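Long-range contacts in MHC class I protein (Ginglymostoma cirratum, PDB 6LUP), which probably displays bound peptides on the cell surface for recognition by T cells, as do other MHC class I molecules: residues Q194-A199 and H237-F242; F9-A14 and Y92-G97; L123-M128 and G153-L158; V27-F32 and Y203-E208; V180-T185 and V254-L259. All blocks are in the same frame, centred on the assembly; numbering follows the deposited sequence.

Contact 1: residues Q194-A199 and H237-F242; sequences QLSCVA and HRSTEF
Cys197 N donates to Arg238 O at 2.7 Å, and Arg238 N returns the bond to Cys197 O at 2.8 Å. The two residues are a hydrogen-bonded pair of antiparallel strands in the four-stranded sheet of the immunoglobulin C1-set domain. A second such pair follows at Leu195 and Thr240, where Leu195 N reaches Thr240 O over 3.0 Å. Leu195, Cys197, Arg238 and Thr240 share the face turned to the other sheet, where Cys197 is joined to Cys252 by the domain's disulfide and Leu211 packs on Cys197, Arg238 and Thr240. The guanidinium of Arg238 leads off to Val209 O through NE. On the opposite face, Val198 and His237 lie side by side; Val198 CG2, anti to the backbone N, sits over the imidazole 3.6 Å from its centroid. The edge of that ring faces Ser196 OG. His237 ND1 and Ser196 OG are each hydrogen-bonded to an aromatic side chain of the chain of another protein, probably beta-2-microglobulin, so this face belongs to the subunit interface. Just past the end of strand 234-241, the Phe242 ring lies against Leu195, whose CD1 stands over the ring centre, 3.6 Å from the centroid and 10° off the normal.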
# COMPACT_ATOMS: atom_id res chain seq x y z
N GLN A 194 29.09 10.31 1.91
CA GLN A 194 27.78 10.64 2.49
C GLN A 194 27.55 9.96 3.84
O GLN A 194 28.12 8.91 4.13
CB GLN A 194 26.65 10.30 1.52
CG GLN A 194 26.82 10.90 0.14
CD GLN A 194 25.51 11.11 -0.59
OE1 GLN A 194 24.53 11.60 -0.01
NE2 GLN A 194 25.49 10.77 -1.87
N LEU A 195 26.72 10.59 4.66
CA LEU A 195 26.35 10.05 5.96
C LEU A 195 24.88 9.66 5.93
O LEU A 195 24.02 10.51 5.70
CB LEU A 195 26.62 11.08 7.06
CG LEU A 195 27.03 10.57 8.44
CD1 LEU A 195 28.43 9.97 8.41
CD2 LEU A 195 26.97 11.70 9.45
N SER A 196 24.59 8.38 6.16
CA SER A 196 23.24 7.87 5.96
C SER A 196 22.58 7.29 7.20
O SER A 196 23.13 6.39 7.85
CB SER A 196 23.21 6.84 4.83
OG SER A 196 21.89 6.60 4.39
N CYS A 197 21.41 7.82 7.52
CA CYS A 197 20.58 7.28 8.58
C CYS A 197 19.52 6.36 8.00
O CYS A 197 18.64 6.80 7.25
CB CYS A 197 19.92 8.40 9.39
SG CYS A 197 19.31 7.82 10.98
N VAL A 198 19.63 5.08 8.34
CA VAL A 198 18.71 4.06 7.84
C VAL A 198 17.92 3.39 8.97
O VAL A 198 18.49 2.78 9.87
CB VAL A 198 19.42 3.02 6.93
CG1 VAL A 198 20.78 2.62 7.48
CG2 VAL A 198 18.54 1.80 6.69
N ALA A 199 16.60 3.56 8.91
CA ALA A 199 15.68 2.90 9.83
C ALA A 199 14.95 1.79 9.09
O ALA A 199 14.44 2.00 7.99
CB ALA A 199 14.69 3.90 10.40
N HIS A 237 15.66 5.56 4.22
CA HIS A 237 17.04 6.04 4.22
C HIS A 237 17.02 7.56 4.09
O HIS A 237 16.47 8.08 3.12
CB HIS A 237 17.83 5.44 3.06
CG HIS A 237 18.04 3.96 3.16
ND1 HIS A 237 19.29 3.39 3.21
CD2 HIS A 237 17.15 2.94 3.20
CE1 HIS A 237 19.17 2.08 3.28
NE2 HIS A 237 17.88 1.77 3.28
N ARG A 238 17.59 8.25 5.07
CA ARG A 238 17.87 9.67 4.92
C ARG A 238 19.37 9.94 5.01
O ARG A 238 20.02 9.60 6.01
CB ARG A 238 17.11 10.53 5.93
CG ARG A 238 17.14 12.01 5.56
CD ARG A 238 16.40 12.90 6.53
NE ARG A 238 14.95 12.74 6.46
CZ ARG A 238 14.17 13.23 5.51
NH1 ARG A 238 14.68 13.92 4.50
NH2 ARG A 238 12.86 13.03 5.55
N SER A 239 19.92 10.54 3.96
CA SER A 239 21.35 10.79 3.87
C SER A 239 21.67 12.23 3.48
O SER A 239 20.92 12.88 2.75
CB SER A 239 22.00 9.83 2.87
OG SER A 239 21.39 9.94 1.60
N THR A 240 22.80 12.72 3.99
CA THR A 240 23.28 14.05 3.68
C THR A 240 24.73 14.01 3.21
O THR A 240 25.42 13.00 3.39
CB THR A 240 23.13 15.01 4.88
OG1 THR A 240 23.28 16.36 4.44
CG2 THR A 240 24.15 14.71 5.98
N GLU A 241 25.18 15.11 2.61
CA GLU A 241 26.57 15.26 2.17
C GLU A 241 27.53 15.30 3.36
O GLU A 241 27.19 15.83 4.42
CB GLU A 241 26.73 16.51 1.30
CG GLU A 241 26.14 16.37 -0.10
CD GLU A 241 27.05 15.61 -1.07
OE1 GLU A 241 26.97 15.88 -2.28
OE2 GLU A 241 27.83 14.74 -0.62
N PHE A 242 28.72 14.75 3.22
CA PHE A 242 29.64 14.60 4.37
C PHE A 242 31.17 14.97 4.26
O PHE A 242 31.74 14.82 3.21
CB PHE A 242 29.49 13.11 4.73
CG PHE A 242 30.17 12.71 5.97
CD1 PHE A 242 29.99 13.40 7.11
CD2 PHE A 242 31.01 11.63 5.97
CE1 PHE A 242 30.65 13.05 8.25
CE2 PHE A 242 31.66 11.26 7.10
CZ PHE A 242 31.47 11.96 8.25

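Contact 2: residues F9-A14 and Y92-G97; sequences FTWSTA and YQLMCG
Residues Phe9-Ser12 and Tyr92-Gly97 run antiparallel at 175°, their axes 4.8 Å apart, with paired bonds between Phe9 and Leu94 and between Trp11 and Tyr92; Phe9 N to Leu94 O measures 2.8 Å. Phe9, Trp11, Tyr92 and Leu94 all rise from one face. Trp11 and Tyr92 point the same way, and Trp11 CE3, on the benzo ring, comes up at the edge of the Tyr92 ring, 3.5 Å from CD2. Their ring planes are inclined at 66°, neither stacked nor perpendicular. The neighbouring indole atom CZ3 meets Leu94 CB edge-on at 3.9 Å. Leu94 has its CG anti to the backbone N, and its CD1 lies over one face of the Phe9 ring, toward the rim, 4.1 Å above the plane. Cys96 SG approaches Phe9 CE1 obliquely at 4.2 Å. Phe21 stacks on Trp11, Trp71 meets it edge-to-face, and His113 bonds Tyr92 OH. Thr10 and Gln93 occupy the other face, against the chain of another protein, to whose backbone Gln93 NE2 is bonded. With the bound peptide packing on Tyr92 and Cys96, this is the sheet floor of an MHC class I peptide-binding groove.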
# COMPACT_ATOMS: atom_id res chain seq x y z
N PHE A 9 -10.47 -2.19 -3.65
CA PHE A 9 -10.93 -3.04 -4.75
C PHE A 9 -10.38 -2.51 -6.06
O PHE A 9 -10.52 -1.33 -6.36
CB PHE A 9 -12.46 -3.00 -4.85
CG PHE A 9 -13.19 -3.46 -3.61
CD1 PHE A 9 -13.20 -2.68 -2.46
CD2 PHE A 9 -13.93 -4.63 -3.63
CE1 PHE A 9 -13.91 -3.09 -1.33
CE2 PHE A 9 -14.63 -5.05 -2.51
CZ PHE A 9 -14.62 -4.28 -1.36
N THR A 10 -9.76 -3.39 -6.85
CA THR A 10 -9.30 -3.02 -8.19
C THR A 10 -9.85 -3.97 -9.24
O THR A 10 -9.62 -5.18 -9.18
CB THR A 10 -7.76 -2.97 -8.29
OG1 THR A 10 -7.24 -2.08 -7.30
CG2 THR A 10 -7.32 -2.50 -9.67
N TRP A 11 -10.59 -3.41 -10.20
CA TRP A 11 -11.02 -4.13 -11.38
C TRP A 11 -10.21 -3.67 -12.58
O TRP A 11 -10.15 -2.47 -12.89
CB TRP A 11 -12.51 -3.90 -11.66
CG TRP A 11 -13.44 -4.47 -10.63
CD1 TRP A 11 -14.03 -5.69 -10.64
CD2 TRP A 11 -13.90 -3.81 -9.44
NE1 TRP A 11 -14.83 -5.85 -9.54
CE2 TRP A 11 -14.77 -4.72 -8.78
CE3 TRP A 11 -13.67 -2.56 -8.86
CZ2 TRP A 11 -15.41 -4.40 -7.57
CZ3 TRP A 11 -14.30 -2.25 -7.66
CH2 TRP A 11 -15.16 -3.17 -7.03
N SER A 12 -9.56 -4.62 -13.25
CA SER A 12 -8.79 -4.34 -14.46
C SER A 12 -9.41 -4.99 -15.68
O SER A 12 -10.03 -6.06 -15.59
CB SER A 12 -7.35 -4.83 -14.32
OG SER A 12 -6.67 -4.13 -13.29
N THR A 13 -9.23 -4.35 -16.83
CA THR A 13 -9.68 -4.91 -18.10
C THR A 13 -8.98 -6.24 -18.35
O THR A 13 -7.83 -6.43 -17.96
CB THR A 13 -9.41 -3.92 -19.25
OG1 THR A 13 -10.07 -4.38 -20.43
CG2 THR A 13 -7.92 -3.80 -19.53
N ALA A 14 -9.69 -7.17 -18.99
CA ALA A 14 -9.10 -8.45 -19.34
C ALA A 14 -7.84 -8.19 -20.17
O ALA A 14 -7.91 -7.60 -21.25
CB ALA A 14 -10.09 -9.31 -20.12
N TYR A 92 -11.38 0.07 -12.78
CA TYR A 92 -12.29 0.60 -11.78
C TYR A 92 -11.69 0.37 -10.39
O TYR A 92 -11.04 -0.64 -10.14
CB TYR A 92 -13.67 -0.05 -11.88
CG TYR A 92 -14.76 0.74 -11.20
CD1 TYR A 92 -15.47 1.73 -11.88
CD2 TYR A 92 -15.08 0.52 -9.86
CE1 TYR A 92 -16.47 2.46 -11.26
CE2 TYR A 92 -16.08 1.24 -9.23
CZ TYR A 92 -16.77 2.21 -9.93
OH TYR A 92 -17.77 2.93 -9.30
N GLN A 93 -11.90 1.33 -9.49
CA GLN A 93 -11.39 1.23 -8.13
C GLN A 93 -12.42 1.63 -7.10
O GLN A 93 -13.22 2.54 -7.33
CB GLN A 93 -10.13 2.09 -7.97
CG GLN A 93 -8.91 1.53 -8.69
CD GLN A 93 -7.81 2.56 -8.83
OE1 GLN A 93 -7.88 3.45 -9.67
NE2 GLN A 93 -6.78 2.43 -8.00
N LEU A 94 -12.40 0.94 -5.96
CA LEU A 94 -13.26 1.27 -4.83
C LEU A 94 -12.44 1.28 -3.55
O LEU A 94 -11.68 0.36 -3.29
CB LEU A 94 -14.40 0.25 -4.70
CG LEU A 94 -15.67 0.61 -3.93
CD1 LEU A 94 -16.53 -0.63 -3.79
CD2 LEU A 94 -15.40 1.18 -2.55
N MET A 95 -12.61 2.34 -2.77
CA MET A 95 -12.02 2.46 -1.45
C MET A 95 -13.14 2.66 -0.45
O MET A 95 -13.92 3.60 -0.59
CB MET A 95 -11.16 3.71 -1.37
CG MET A 95 -9.69 3.51 -1.60
SD MET A 95 -8.86 5.11 -1.68
CE MET A 95 -8.89 5.61 0.04
N CYS A 96 -13.22 1.80 0.55
CA CYS A 96 -14.09 2.12 1.68
C CYS A 96 -13.47 1.67 2.99
O CYS A 96 -12.59 0.80 3.01
CB CYS A 96 -15.50 1.54 1.50
SG CYS A 96 -15.54 -0.23 1.21
N GLY A 97 -13.91 2.31 4.07
CA GLY A 97 -13.45 1.95 5.39
C GLY A 97 -13.94 2.89 6.47
O GLY A 97 -14.73 3.80 6.21

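Contact 3: residues L123-M128 and G153-L158; sequences LDKDKM and GTKGYL
Met128 and Lys155 cross obliquely, the thioether lying against the aliphatic chain of the lysine. This joins one wall helix of the MHC class I groove, residues 148-172, to the loop that follows floor strand 118-124. The pairing is staggered atom by atom: Met128 CE touches Lys155 CB at 4.0 Å, SD rests 3.8 Å from CD of the same lysine, and Met128 CG comes to 3.6 Å from NZ. Lys155 is extended as far as CE and then bends, chi4 of 84° swinging NZ round to the loop, where it lies 3.2 Å from Lys125 O. Met128 is folded at both chi2 and chi3, which brings its sulfur and methyl back over the lysine. Lys125 comes alongside with its CG 4.3 Å from Lys155 CG. Both ammonium groups have Glu159 as a distant, weak ionic partner, which would probably offset some of the repulsion between them. Deeper in, Leu123 CD2 is set against Thr154 CG2 at 4.3 Å and against Leu158 CD1 at 4.4 Å, and Val111 of the adjoining strand touches both Leu123 and Thr154. On the groove side of the helix, Tyr157 OH is bonded to the backbone of the bound peptide. The loop that carries Lys125 and Met128 is shaped by an Asx motif: Lys127 N points almost straight at Asp124 OD1, 3.0 Å away at 175°, arriving from above the carboxylate plane and 62° out of it.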
# COMPACT_ATOMS: atom_id res chain seq x y z
N LEU A 123 -19.32 9.26 -1.35
CA LEU A 123 -20.42 9.62 -0.47
C LEU A 123 -20.06 10.67 0.57
O LEU A 123 -19.11 10.51 1.33
CB LEU A 123 -21.00 8.38 0.22
CG LEU A 123 -21.98 8.59 1.39
CD1 LEU A 123 -23.34 9.07 0.90
CD2 LEU A 123 -22.13 7.32 2.21
N ASP A 124 -20.85 11.75 0.61
CA ASP A 124 -20.84 12.66 1.75
C ASP A 124 -21.74 12.04 2.81
O ASP A 124 -22.96 12.02 2.67
CB ASP A 124 -21.35 14.04 1.34
CG ASP A 124 -21.25 15.07 2.47
OD1 ASP A 124 -21.41 14.70 3.66
OD2 ASP A 124 -21.02 16.26 2.16
N LYS A 125 -21.13 11.54 3.88
CA LYS A 125 -21.84 10.82 4.93
C LYS A 125 -22.72 11.76 5.76
O LYS A 125 -23.79 11.36 6.23
CB LYS A 125 -20.85 10.07 5.83
CG LYS A 125 -21.45 8.94 6.65
CD LYS A 125 -20.41 8.26 7.54
CE LYS A 125 -20.02 9.12 8.73
NZ LYS A 125 -19.17 8.40 9.72
N ASP A 126 -22.27 13.00 5.94
CA ASP A 126 -22.99 13.98 6.76
C ASP A 126 -24.26 14.48 6.08
O ASP A 126 -25.33 14.52 6.70
CB ASP A 126 -22.08 15.15 7.15
CG ASP A 126 -20.85 14.71 7.94
OD1 ASP A 126 -20.80 13.53 8.37
OD2 ASP A 126 -19.94 15.54 8.12
N LYS A 127 -24.15 14.86 4.81
CA LYS A 127 -25.29 15.28 4.01
C LYS A 127 -26.10 14.09 3.49
O LYS A 127 -27.25 14.24 3.08
CB LYS A 127 -24.83 16.13 2.82
CG LYS A 127 -24.20 17.46 3.18
CD LYS A 127 -25.24 18.49 3.60
CE LYS A 127 -24.60 19.85 3.85
NZ LYS A 127 -25.57 20.83 4.42
N MET A 128 -25.48 12.91 3.52
CA MET A 128 -26.04 11.68 2.93
C MET A 128 -26.40 11.84 1.46
O MET A 128 -27.48 11.46 1.01
CB MET A 128 -27.20 11.12 3.76
CG MET A 128 -26.76 10.32 4.98
SD MET A 128 -25.49 9.08 4.64
CE MET A 128 -26.34 8.00 3.49
N GLY A 153 -28.02 1.76 4.26
CA GLY A 153 -27.26 0.52 4.41
C GLY A 153 -25.76 0.76 4.43
O GLY A 153 -25.07 0.34 5.36
N THR A 154 -25.28 1.46 3.41
CA THR A 154 -23.87 1.84 3.31
C THR A 154 -23.43 2.61 4.56
O THR A 154 -22.36 2.36 5.12
CB THR A 154 -23.62 2.69 2.05
OG1 THR A 154 -24.02 1.94 0.90
CG2 THR A 154 -22.16 3.07 1.92
N LYS A 155 -24.28 3.55 4.99
CA LYS A 155 -24.01 4.35 6.18
C LYS A 155 -23.95 3.46 7.42
O LYS A 155 -23.10 3.66 8.28
CB LYS A 155 -25.08 5.42 6.34
CG LYS A 155 -24.84 6.41 7.47
CD LYS A 155 -26.13 7.14 7.81
CE LYS A 155 -25.94 8.22 8.86
NZ LYS A 155 -25.48 9.50 8.27
N GLY A 156 -24.86 2.49 7.50
CA GLY A 156 -24.88 1.53 8.59
C GLY A 156 -23.62 0.69 8.63
O GLY A 156 -23.12 0.36 9.71
N TYR A 157 -23.08 0.36 7.46
CA TYR A 157 -21.81 -0.37 7.40
C TYR A 157 -20.65 0.47 7.92
O TYR A 157 -19.91 0.05 8.80
CB TYR A 157 -21.51 -0.88 5.99
CG TYR A 157 -20.10 -1.41 5.86
CD1 TYR A 157 -19.78 -2.70 6.28
CD2 TYR A 157 -19.08 -0.61 5.35
CE1 TYR A 157 -18.48 -3.18 6.18
CE2 TYR A 157 -17.78 -1.08 5.24
CZ TYR A 157 -17.49 -2.37 5.66
OH TYR A 157 -16.20 -2.84 5.56
N LEU A 158 -20.50 1.67 7.35
CA LEU A 158 -19.38 2.54 7.68
C LEU A 158 -19.36 2.94 9.15
O LEU A 158 -18.29 2.96 9.77
CB LEU A 158 -19.37 3.78 6.78
CG LEU A 158 -19.16 3.61 5.27
CD1 LEU A 158 -19.21 4.96 4.58
CD2 LEU A 158 -17.85 2.89 4.94

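Contact 4: residues V27-F32 and Y203-E208; sequences VDDQQF and YPHSIE
Tyr203 reaches from its own loop into the turn at Val27-Gln30, its ring reaching Asp29 and Gln30. Beyond CB, CG stands anti to the backbone N (chi1 171°), and the ring past it meets the turn. Pro204, which follows through a cis peptide bond, folds its CB over the ring centre, 4.1 Å above the plane. Tyr203 CE2 meets Asp29 CB at 3.5 Å, obliquely. CZ comes next, 4.1 Å from Gln30 CB. At the tip, Tyr203 OH touches Asp28 CB and receives a weak hydrogen bond from Asp29 N, 3.3 Å long and well bent at 134°. The hydroxyl spends its proton on a water 2.6 Å away, and that water donates in turn to Asp28 OD2 at 2.7 Å. The turn is type II', the hairpin end between floor strands 21-27 and 30-36 of the MHC class I platform, while the tyrosine belongs to the immunoglobulin C1-set domain; the contact is thus a joint between the two domains. Asp28 is also held within its own domain: its OD1 accepts from Ser4 N and its OD2 from His3 ND1. Beyond the proline, Asp29 crosses Pro204 and His205 at about a right angle, and Asp29 OD2 appears to accept from His205 N at 2.8 Å, although that oxygen sits too close to the imidazole for its place to be certain.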
# COMPACT_ATOMS: atom_id res chain seq x y z
N VAL A 27 -6.21 -3.85 8.41
CA VAL A 27 -6.38 -3.26 9.73
C VAL A 27 -5.17 -2.36 9.94
O VAL A 27 -4.03 -2.84 9.91
CB VAL A 27 -6.46 -4.32 10.84
CG1 VAL A 27 -6.56 -3.65 12.19
CG2 VAL A 27 -7.66 -5.25 10.61
N ASP A 28 -5.40 -1.07 10.13
CA ASP A 28 -4.32 -0.08 10.18
C ASP A 28 -3.45 -0.24 8.92
O ASP A 28 -3.97 -0.20 7.81
CB ASP A 28 -3.49 -0.22 11.46
CG ASP A 28 -4.30 0.08 12.72
OD1 ASP A 28 -5.08 1.06 12.71
OD2 ASP A 28 -4.14 -0.64 13.73
N ASP A 29 -2.15 -0.45 9.10
CA ASP A 29 -1.24 -0.63 7.97
C ASP A 29 -1.00 -2.08 7.58
O ASP A 29 -0.22 -2.37 6.68
CB ASP A 29 0.11 0.02 8.26
CG ASP A 29 0.13 1.51 7.99
OD1 ASP A 29 -0.91 2.08 7.60
OD2 ASP A 29 1.20 2.11 8.17
N GLN A 30 -1.66 -3.01 8.27
CA GLN A 30 -1.40 -4.43 8.06
C GLN A 30 -2.47 -5.08 7.19
O GLN A 30 -3.66 -5.07 7.53
CB GLN A 30 -1.28 -5.13 9.42
CG GLN A 30 -1.23 -6.65 9.35
CD GLN A 30 -1.04 -7.27 10.72
OE1 GLN A 30 -0.02 -7.06 11.38
NE2 GLN A 30 -2.02 -8.05 11.16
N GLN A 31 -2.04 -5.65 6.06
CA GLN A 31 -2.95 -6.41 5.22
C GLN A 31 -3.32 -7.72 5.90
O GLN A 31 -2.44 -8.42 6.40
CB GLN A 31 -2.34 -6.70 3.85
CG GLN A 31 -3.39 -7.03 2.80
CD GLN A 31 -2.84 -7.80 1.62
OE1 GLN A 31 -1.74 -7.52 1.14
NE2 GLN A 31 -3.61 -8.76 1.12
N PHE A 32 -4.60 -8.05 5.93
CA PHE A 32 -5.04 -9.25 6.63
C PHE A 32 -5.87 -10.21 5.78
O PHE A 32 -5.93 -11.40 6.07
CB PHE A 32 -5.74 -8.91 7.96
CG PHE A 32 -7.15 -8.40 7.80
CD1 PHE A 32 -7.41 -7.13 7.30
CD2 PHE A 32 -8.24 -9.18 8.21
CE1 PHE A 32 -8.71 -6.66 7.16
CE2 PHE A 32 -9.54 -8.72 8.09
CZ PHE A 32 -9.78 -7.45 7.56
N TYR A 203 6.94 -0.73 12.15
CA TYR A 203 5.51 -0.77 11.83
C TYR A 203 4.78 0.06 12.89
O TYR A 203 5.06 -0.08 14.08
CB TYR A 203 4.98 -2.21 11.82
CG TYR A 203 3.47 -2.26 11.71
CD1 TYR A 203 2.67 -2.12 12.84
CD2 TYR A 203 2.86 -2.39 10.47
CE1 TYR A 203 1.29 -2.12 12.74
CE2 TYR A 203 1.48 -2.41 10.36
CZ TYR A 203 0.70 -2.27 11.50
OH TYR A 203 -0.66 -2.27 11.39
N PRO A 204 3.81 0.91 12.47
CA PRO A 204 3.32 1.16 11.11
C PRO A 204 4.26 2.06 10.30
O PRO A 204 5.31 2.45 10.79
CB PRO A 204 1.97 1.84 11.35
CG PRO A 204 2.13 2.54 12.66
CD PRO A 204 3.04 1.68 13.48
N HIS A 205 3.86 2.38 9.07
CA HIS A 205 4.75 3.02 8.09
C HIS A 205 5.16 4.45 8.46
O HIS A 205 6.27 4.88 8.14
CB HIS A 205 4.11 3.00 6.70
CG HIS A 205 3.16 4.14 6.46
ND1 HIS A 205 3.52 5.26 5.74
CD2 HIS A 205 1.89 4.33 6.86
CE1 HIS A 205 2.50 6.10 5.71
NE2 HIS A 205 1.49 5.56 6.38
N SER A 206 4.25 5.17 9.12
CA SER A 206 4.43 6.58 9.45
C SER A 206 5.66 6.81 10.34
O SER A 206 5.80 6.16 11.38
CB SER A 206 3.16 7.10 10.15
OG SER A 206 3.10 8.51 10.13
N ILE A 207 6.54 7.72 9.93
CA ILE A 207 7.80 7.95 10.64
C ILE A 207 8.40 9.34 10.40
O ILE A 207 8.26 9.92 9.32
CB ILE A 207 8.84 6.84 10.30
CG1 ILE A 207 10.00 6.85 11.31
CG2 ILE A 207 9.32 6.95 8.86
CD1 ILE A 207 10.88 5.62 11.24
N GLU A 208 9.07 9.86 11.42
CA GLU A 208 9.82 11.11 11.32
C GLU A 208 11.30 10.81 11.55
O GLU A 208 11.67 10.22 12.56
CB GLU A 208 9.34 12.13 12.36
CG GLU A 208 7.88 12.55 12.22
CD GLU A 208 7.66 13.54 11.09
OE1 GLU A 208 7.01 13.17 10.09
OE2 GLU A 208 8.14 14.69 11.21
O HOH W 1 -1.71 -1.76 13.74
O HOH W 2 0.83 5.13 9.81

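Contact 5: residues V180-T185 and V254-L259; sequences VKPSVT and VDHDGL
Pro182 packs closely against His256, its CD 3.7 Å from both CG and CD2 of the imidazole, which it approaches obliquely. The proline ring is the middle of the dense part of this contact. Its CG meets Val254 CG1 at 4.1 Å, the two side chains sliding past each other in opposite directions, and Leu259 CG closes on Pro182 CD from the turn. Further on, in strand 183-189, Val184 and Val254 pass in the same manner, with Val184 CG1 4.0 Å from Val254 CG2. Ala199 and Phe202 of strand 194-202 and Leu263 and Val265 of strand 263-266 also pack on this patch. His256 CG is anti to the backbone N (chi1 -179°), and beyond it NE2 donates to Tyr203 O, which ties the imidazole to the neighbouring loop; Val180 O also lies 3.2 Å from NE2. Gly258, lacking a side chain, allows its backbone to come alongside that of Lys181, their CA atoms 4.4 Å apart. The turn at 256-259 is closed by Leu259 N bonding to His256 O. Toward solvent the fit thins out. Lys181 uses little more than CB here, touching Gly258 O at 3.5 Å and Leu259 CD2 at 3.8 Å, while the rest of its chain leads away from the contact. Val180 turns its side chain off as well. Strands 183-189 and 250-255 belong to different sheets, so the Val184-Val254 contact, extended by Pro182 just before the strand, is sheet-to-sheet packing in the beta-sandwich of an immunoglobulin C1-set domain.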
# COMPACT_ATOMS: atom_id res chain seq x y z
N VAL A 180 5.92 -1.87 16.03
CA VAL A 180 7.28 -2.36 16.26
C VAL A 180 8.28 -1.27 15.90
O VAL A 180 8.19 -0.65 14.83
CB VAL A 180 7.58 -3.70 15.55
CG1 VAL A 180 7.09 -3.69 14.11
CG2 VAL A 180 9.07 -4.03 15.61
N LYS A 181 9.22 -1.03 16.82
CA LYS A 181 10.20 0.04 16.69
C LYS A 181 11.17 -0.21 15.54
O LYS A 181 11.47 -1.36 15.21
CB LYS A 181 10.95 0.28 18.01
CG LYS A 181 11.92 -0.82 18.43
CD LYS A 181 12.46 -0.54 19.82
CE LYS A 181 13.15 -1.75 20.43
NZ LYS A 181 14.54 -1.95 19.93
N PRO A 182 11.67 0.88 14.92
CA PRO A 182 12.74 0.76 13.94
C PRO A 182 14.06 0.37 14.60
O PRO A 182 14.35 0.80 15.72
CB PRO A 182 12.86 2.18 13.37
CG PRO A 182 12.27 3.07 14.42
CD PRO A 182 11.17 2.26 15.04
N SER A 183 14.84 -0.46 13.92
CA SER A 183 16.24 -0.63 14.26
C SER A 183 16.99 0.34 13.35
O SER A 183 16.85 0.29 12.12
CB SER A 183 16.70 -2.07 14.04
OG SER A 183 16.97 -2.34 12.68
N VAL A 184 17.76 1.25 13.96
CA VAL A 184 18.38 2.33 13.20
C VAL A 184 19.91 2.25 13.14
O VAL A 184 20.57 1.86 14.11
CB VAL A 184 17.94 3.74 13.69
CG1 VAL A 184 16.43 3.81 13.84
CG2 VAL A 184 18.62 4.10 15.00
N THR A 185 20.45 2.62 11.98
CA THR A 185 21.88 2.67 11.75
C THR A 185 22.25 4.08 11.30
O THR A 185 21.49 4.71 10.56
CB THR A 185 22.29 1.63 10.67
OG1 THR A 185 22.32 0.33 11.27
CG2 THR A 185 23.65 1.92 10.08
N VAL A 254 14.94 10.07 15.46
CA VAL A 254 13.83 9.31 14.91
C VAL A 254 12.59 9.36 15.81
O VAL A 254 12.67 9.15 17.02
CB VAL A 254 14.22 7.83 14.66
CG1 VAL A 254 13.09 7.09 13.96
CG2 VAL A 254 15.49 7.74 13.83
N ASP A 255 11.44 9.65 15.19
CA ASP A 255 10.14 9.58 15.85
C ASP A 255 9.25 8.54 15.19
O ASP A 255 8.95 8.61 13.99
CB ASP A 255 9.45 10.94 15.86
CG ASP A 255 9.93 11.82 16.99
OD1 ASP A 255 9.50 11.59 18.15
OD2 ASP A 255 10.74 12.73 16.73
N HIS A 256 8.84 7.56 15.99
CA HIS A 256 7.98 6.47 15.57
C HIS A 256 7.16 6.10 16.79
O HIS A 256 7.69 6.05 17.91
CB HIS A 256 8.82 5.29 15.09
CG HIS A 256 8.02 4.12 14.61
ND1 HIS A 256 7.59 4.00 13.30
CD2 HIS A 256 7.59 3.01 15.24
CE1 HIS A 256 6.92 2.87 13.16
NE2 HIS A 256 6.90 2.25 14.32
N ASP A 257 5.87 5.84 16.60
CA ASP A 257 5.00 5.54 17.74
C ASP A 257 5.23 4.13 18.32
O ASP A 257 4.52 3.70 19.24
CB ASP A 257 3.53 5.81 17.40
CG ASP A 257 3.00 4.92 16.30
OD1 ASP A 257 3.60 3.85 16.05
OD2 ASP A 257 1.98 5.30 15.68
N GLY A 258 6.23 3.44 17.79
CA GLY A 258 6.73 2.21 18.40
C GLY A 258 7.90 2.51 19.33
O GLY A 258 8.37 1.62 20.03
N LEU A 259 8.36 3.76 19.34
CA LEU A 259 9.47 4.17 20.20
C LEU A 259 8.97 4.70 21.54
O LEU A 259 9.45 4.29 22.59
CB LEU A 259 10.36 5.20 19.50
CG LEU A 259 11.13 4.70 18.28
CD1 LEU A 259 11.63 5.87 17.45
CD2 LEU A 259 12.28 3.79 18.68

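Overall arrangement
Contact 2 opens first, at residues 9-14, and contact 4 opens at 27-32 before contact 2 closes at 92-97, so these two cross. Contact 3, from 123-128 to 153-158, is a short closure lying wholly within contact 4's span; Leu158 meets Gly97 of contact 2, linking groove wall and floor. After the helix the chain enters the immunoglobulin domain, where contact 5 starts at 180-185 and contact 1 at 194-199. Contact 4 closes at 203-208, crossing both and tying platform to immunoglobulin domain. Contact 1 closes at 237-242, inside contact 5, which ends at 254-259 and joins the two sheets of the sandwich.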